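Citrate synthase (Pyrobaculum aerophilum, PDB 2IBP) probably catalyses the condensation of oxaloacetate with acetyl-CoA and water to give citrate and CoA, in the tricarboxylic acid cycle. Local coordinates at residues A[112-120]-A[154-165]. Sequence-based numbering, arbitrary orientation.
Sequences ALEAAVAAE and LVAKMPTIVAYH
Two helices of the mostly helical citrate synthase fold pack here in the buried interior, where Ile-161 of 154-165 meets Ala-116 and its neighbours on 112-120. The segment axes approach to 9.9 Å; their N-to-C directions lie 130° apart, nearer antiparallel than parallel. Ile-161 CG2 lies 3.6 Å from Ala-116 CB and also touches Leu-113 CD1. With CG1 beside the backbone N (chi1 -66°), the longer branch brings CD1 to 3.8 Å from Val-117 CG2. Val-117 splits its methyls: CG2 also meets Met-158 CE, while CG1 reaches Leu-154 CD2 at 4.0 Å. Leu-113 CD1 packs on Val-162 CG2 at 3.9 Å. A salt bridge closes one end. Lys-157 NZ donates to Glu-120 OE2 at 2.9 Å, from 39° out of the carboxylate plane. NZ also hydrogen-bonds Tyr-90 O, and Glu-120 OE1 is hydrogen-bonded to Thr-97 OG1 and His-94 N. A methionine in place of Lys-157 would probably leave Glu-120 OE2 without its charged mate and Tyr-90 O without this donor. At the other end, His-165 ND1 hydrogen-bonds Tyr-362 OH and NE2 Leu-104 O. Helix 95-103 packs on Ala-116 and His-165, helix 183-192 on Val-162, and helix 233-244 on Leu-154; Glu-114 OE2 hydrogen-bonds Ser-235 OG of the second subunit, and Ala-118 packs on that subunit's Glu-114.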
loop_
_atom_site.group_PDB
_atom_site.type_symbol
_atom_site.label_atom_id
_atom_site.label_comp_id
_atom_site.label_asym_id
_atom_site.label_seq_id
_atom_site.Cartn_x
_atom_site.Cartn_y
_atom_site.Cartn_z
ATOM N N ALA A 112 14.435 1.354 0.856
ATOM C CA ALA A 112 15.057 1.629 -0.432
ATOM C C ALA A 112 14.249 0.993 -1.541
ATOM O O ALA A 112 14.081 1.601 -2.600
ATOM C CB ALA A 112 16.504 1.121 -0.468
ATOM N N LEU A 113 13.784 -0.242 -1.331
ATOM C CA LEU A 113 12.960 -0.910 -2.341
ATOM C C LEU A 113 11.694 -0.111 -2.591
ATOM O O LEU A 113 11.326 0.112 -3.744
ATOM C CB LEU A 113 12.570 -2.327 -1.943
ATOM C CG LEU A 113 13.494 -3.423 -2.473
ATOM C CD1 LEU A 113 14.911 -3.279 -1.919
ATOM C CD2 LEU A 113 12.901 -4.778 -2.129
ATOM N N GLU A 114 10.997 0.266 -1.520
ATOM C CA GLU A 114 9.748 1.019 -1.670
ATOM C C GLU A 114 9.983 2.283 -2.477
ATOM O O GLU A 114 9.276 2.547 -3.446
ATOM C CB GLU A 114 9.185 1.460 -0.314
ATOM C CG GLU A 114 8.626 0.382 0.559
ATOM C CD GLU A 114 8.060 0.952 1.846
ATOM O OE1 GLU A 114 7.271 1.928 1.782
ATOM O OE2 GLU A 114 8.431 0.448 2.925
ATOM N N ALA A 115 10.979 3.067 -2.071
ATOM C CA ALA A 115 11.273 4.338 -2.728
ATOM C C ALA A 115 11.805 4.154 -4.154
ATOM O O ALA A 115 11.419 4.874 -5.074
ATOM C CB ALA A 115 12.264 5.153 -1.888
ATOM N N ALA A 116 12.668 3.158 -4.342
ATOM C CA ALA A 116 13.245 2.896 -5.656
ATOM C C ALA A 116 12.193 2.442 -6.672
ATOM O O ALA A 116 12.211 2.852 -7.833
ATOM C CB ALA A 116 14.371 1.843 -5.545
ATOM N N VAL A 117 11.243 1.629 -6.234
ATOM C CA VAL A 117 10.190 1.177 -7.136
ATOM C C VAL A 117 9.317 2.365 -7.556
ATOM O O VAL A 117 9.013 2.551 -8.737
ATOM C CB VAL A 117 9.361 0.086 -6.494
ATOM C CG1 VAL A 117 8.086 -0.140 -7.280
ATOM C CG2 VAL A 117 10.194 -1.182 -6.376
ATOM N N ALA A 118 8.983 3.228 -6.606
ATOM C CA ALA A 118 8.208 4.429 -6.933
ATOM C C ALA A 118 9.008 5.314 -7.894
ATOM O O ALA A 118 8.474 5.844 -8.874
ATOM C CB ALA A 118 7.877 5.226 -5.666
ATOM N N ALA A 119 10.290 5.503 -7.599
ATOM C CA ALA A 119 11.154 6.334 -8.433
ATOM C C ALA A 119 11.253 5.810 -9.849
ATOM O O ALA A 119 11.174 6.587 -10.797
ATOM C CB ALA A 119 12.544 6.456 -7.838
ATOM N N GLU A 120 11.428 4.503 -9.998
ATOM C CA GLU A 120 11.529 3.912 -11.332
ATOM C C GLU A 120 10.224 4.093 -12.103
ATOM O O GLU A 120 10.228 4.407 -13.298
ATOM C CB GLU A 120 11.920 2.441 -11.243
ATOM C CG GLU A 120 12.176 1.755 -12.577
ATOM C CD GLU A 120 13.486 2.136 -13.267
ATOM O OE1 GLU A 120 14.378 2.776 -12.655
ATOM O OE2 GLU A 120 13.639 1.728 -14.448
ATOM N N LEU A 154 9.069 -4.622 -13.853
ATOM C CA LEU A 154 9.117 -4.765 -12.389
ATOM C C LEU A 154 9.807 -6.074 -11.950
ATOM O O LEU A 154 10.608 -6.098 -11.014
ATOM C CB LEU A 154 7.691 -4.683 -11.836
ATOM C CG LEU A 154 7.204 -3.235 -11.719
ATOM C CD1 LEU A 154 5.695 -3.099 -11.771
ATOM C CD2 LEU A 154 7.766 -2.549 -10.469
ATOM N N VAL A 155 9.507 -7.153 -12.648
ATOM C CA VAL A 155 10.115 -8.441 -12.339
ATOM C C VAL A 155 11.625 -8.368 -12.653
ATOM O O VAL A 155 12.465 -8.842 -11.888
ATOM C CB VAL A 155 9.435 -9.542 -13.153
ATOM C CG1 VAL A 155 10.175 -10.884 -12.982
ATOM C CG2 VAL A 155 7.973 -9.655 -12.746
ATOM N N ALA A 156 11.966 -7.743 -13.772
ATOM C CA ALA A 156 13.368 -7.648 -14.180
ATOM C C ALA A 156 14.236 -6.763 -13.314
ATOM O O ALA A 156 15.423 -7.032 -13.138
ATOM C CB ALA A 156 13.450 -7.177 -15.640
ATOM N N LYS A 157 13.645 -5.690 -12.793
ATOM C CA LYS A 157 14.391 -4.677 -12.082
ATOM C C LYS A 157 14.587 -4.957 -10.607
ATOM O O LYS A 157 15.527 -4.427 -10.010
ATOM C CB LYS A 157 13.712 -3.321 -12.258
ATOM C CG LYS A 157 13.737 -2.844 -13.694
ATOM C CD LYS A 157 12.870 -1.639 -13.916
ATOM C CE LYS A 157 12.840 -1.297 -15.398
ATOM N NZ LYS A 157 14.123 -0.750 -15.878
ATOM N N MET A 158 13.700 -5.743 -10.006
ATOM C CA MET A 158 13.779 -5.924 -8.556
ATOM C C MET A 158 15.174 -6.354 -8.078
ATOM O O MET A 158 15.712 -5.766 -7.143
ATOM C CB MET A 158 12.697 -6.852 -8.049
ATOM C CG MET A 158 12.397 -6.679 -6.588
ATOM S SD MET A 158 11.619 -5.082 -6.238
ATOM C CE MET A 158 10.092 -5.223 -7.111
ATOM N N PRO A 159 15.802 -7.342 -8.741
ATOM C CA PRO A 159 17.131 -7.733 -8.251
ATOM C C PRO A 159 18.168 -6.633 -8.365
ATOM O O PRO A 159 19.107 -6.576 -7.575
ATOM C CB PRO A 159 17.503 -8.915 -9.155
ATOM C CG PRO A 159 16.181 -9.429 -9.653
ATOM C CD PRO A 159 15.367 -8.202 -9.854
ATOM N N THR A 160 18.027 -5.777 -9.363
ATOM C CA THR A 160 18.975 -4.685 -9.542
ATOM C C THR A 160 18.866 -3.710 -8.372
ATOM O O THR A 160 19.866 -3.224 -7.843
ATOM C CB THR A 160 18.740 -3.978 -10.884
ATOM O OG1 THR A 160 18.572 -4.965 -11.907
ATOM C CG2 THR A 160 19.914 -3.071 -11.229
ATOM N N ILE A 161 17.634 -3.401 -8.003
ATOM C CA ILE A 161 17.386 -2.500 -6.890
ATOM C C ILE A 161 18.027 -3.068 -5.619
ATOM O O ILE A 161 18.771 -2.373 -4.915
ATOM C CB ILE A 161 15.887 -2.295 -6.669
ATOM C CG1 ILE A 161 15.266 -1.557 -7.856
ATOM C CG2 ILE A 161 15.650 -1.484 -5.381
ATOM C CD1 ILE A 161 13.772 -1.392 -7.747
ATOM N N VAL A 162 17.750 -4.327 -5.336
ATOM C CA VAL A 162 18.295 -4.994 -4.160
ATOM C C VAL A 162 19.818 -4.975 -4.152
ATOM O O VAL A 162 20.449 -4.592 -3.161
ATOM C CB VAL A 162 17.746 -6.422 -4.052
ATOM C CG1 VAL A 162 18.417 -7.188 -2.898
ATOM C CG2 VAL A 162 16.214 -6.401 -3.912
ATOM N N ALA A 163 20.417 -5.437 -5.249
ATOM C CA ALA A 163 21.867 -5.517 -5.357
ATOM C C ALA A 163 22.543 -4.151 -5.267
ATOM O O ALA A 163 23.560 -4.002 -4.577
ATOM C CB ALA A 163 22.269 -6.220 -6.651
ATOM N N TYR A 164 21.972 -3.130 -5.922
ATOM C CA TYR A 164 22.569 -1.799 -5.883
ATOM C C TYR A 164 22.548 -1.258 -4.463
ATOM O O TYR A 164 23.522 -0.701 -3.990
ATOM C CB TYR A 164 21.817 -0.840 -6.788
ATOM C CG TYR A 164 22.157 -0.930 -8.259
ATOM C CD1 TYR A 164 22.821 -2.028 -8.778
ATOM C CD2 TYR A 164 21.699 0.036 -9.153
ATOM C CE1 TYR A 164 23.133 -2.109 -10.135
ATOM C CE2 TYR A 164 21.971 -0.059 -10.514
ATOM C CZ TYR A 164 22.679 -1.147 -10.997
ATOM O OH TYR A 164 22.935 -1.281 -12.355
ATOM N N HIS A 165 21.454 -1.514 -3.759
ATOM C CA HIS A 165 21.388 -1.073 -2.385
ATOM C C HIS A 165 22.449 -1.789 -1.563
ATOM O O HIS A 165 23.155 -1.164 -0.758
ATOM C CB HIS A 165 20.030 -1.319 -1.784
ATOM C CG HIS A 165 19.892 -0.720 -0.430
ATOM N ND1 HIS A 165 20.225 -1.410 0.712
ATOM C CD2 HIS A 165 19.613 0.547 -0.042
ATOM C CE1 HIS A 165 20.079 -0.616 1.758
ATOM N NE2 HIS A 165 19.714 0.579 1.328
#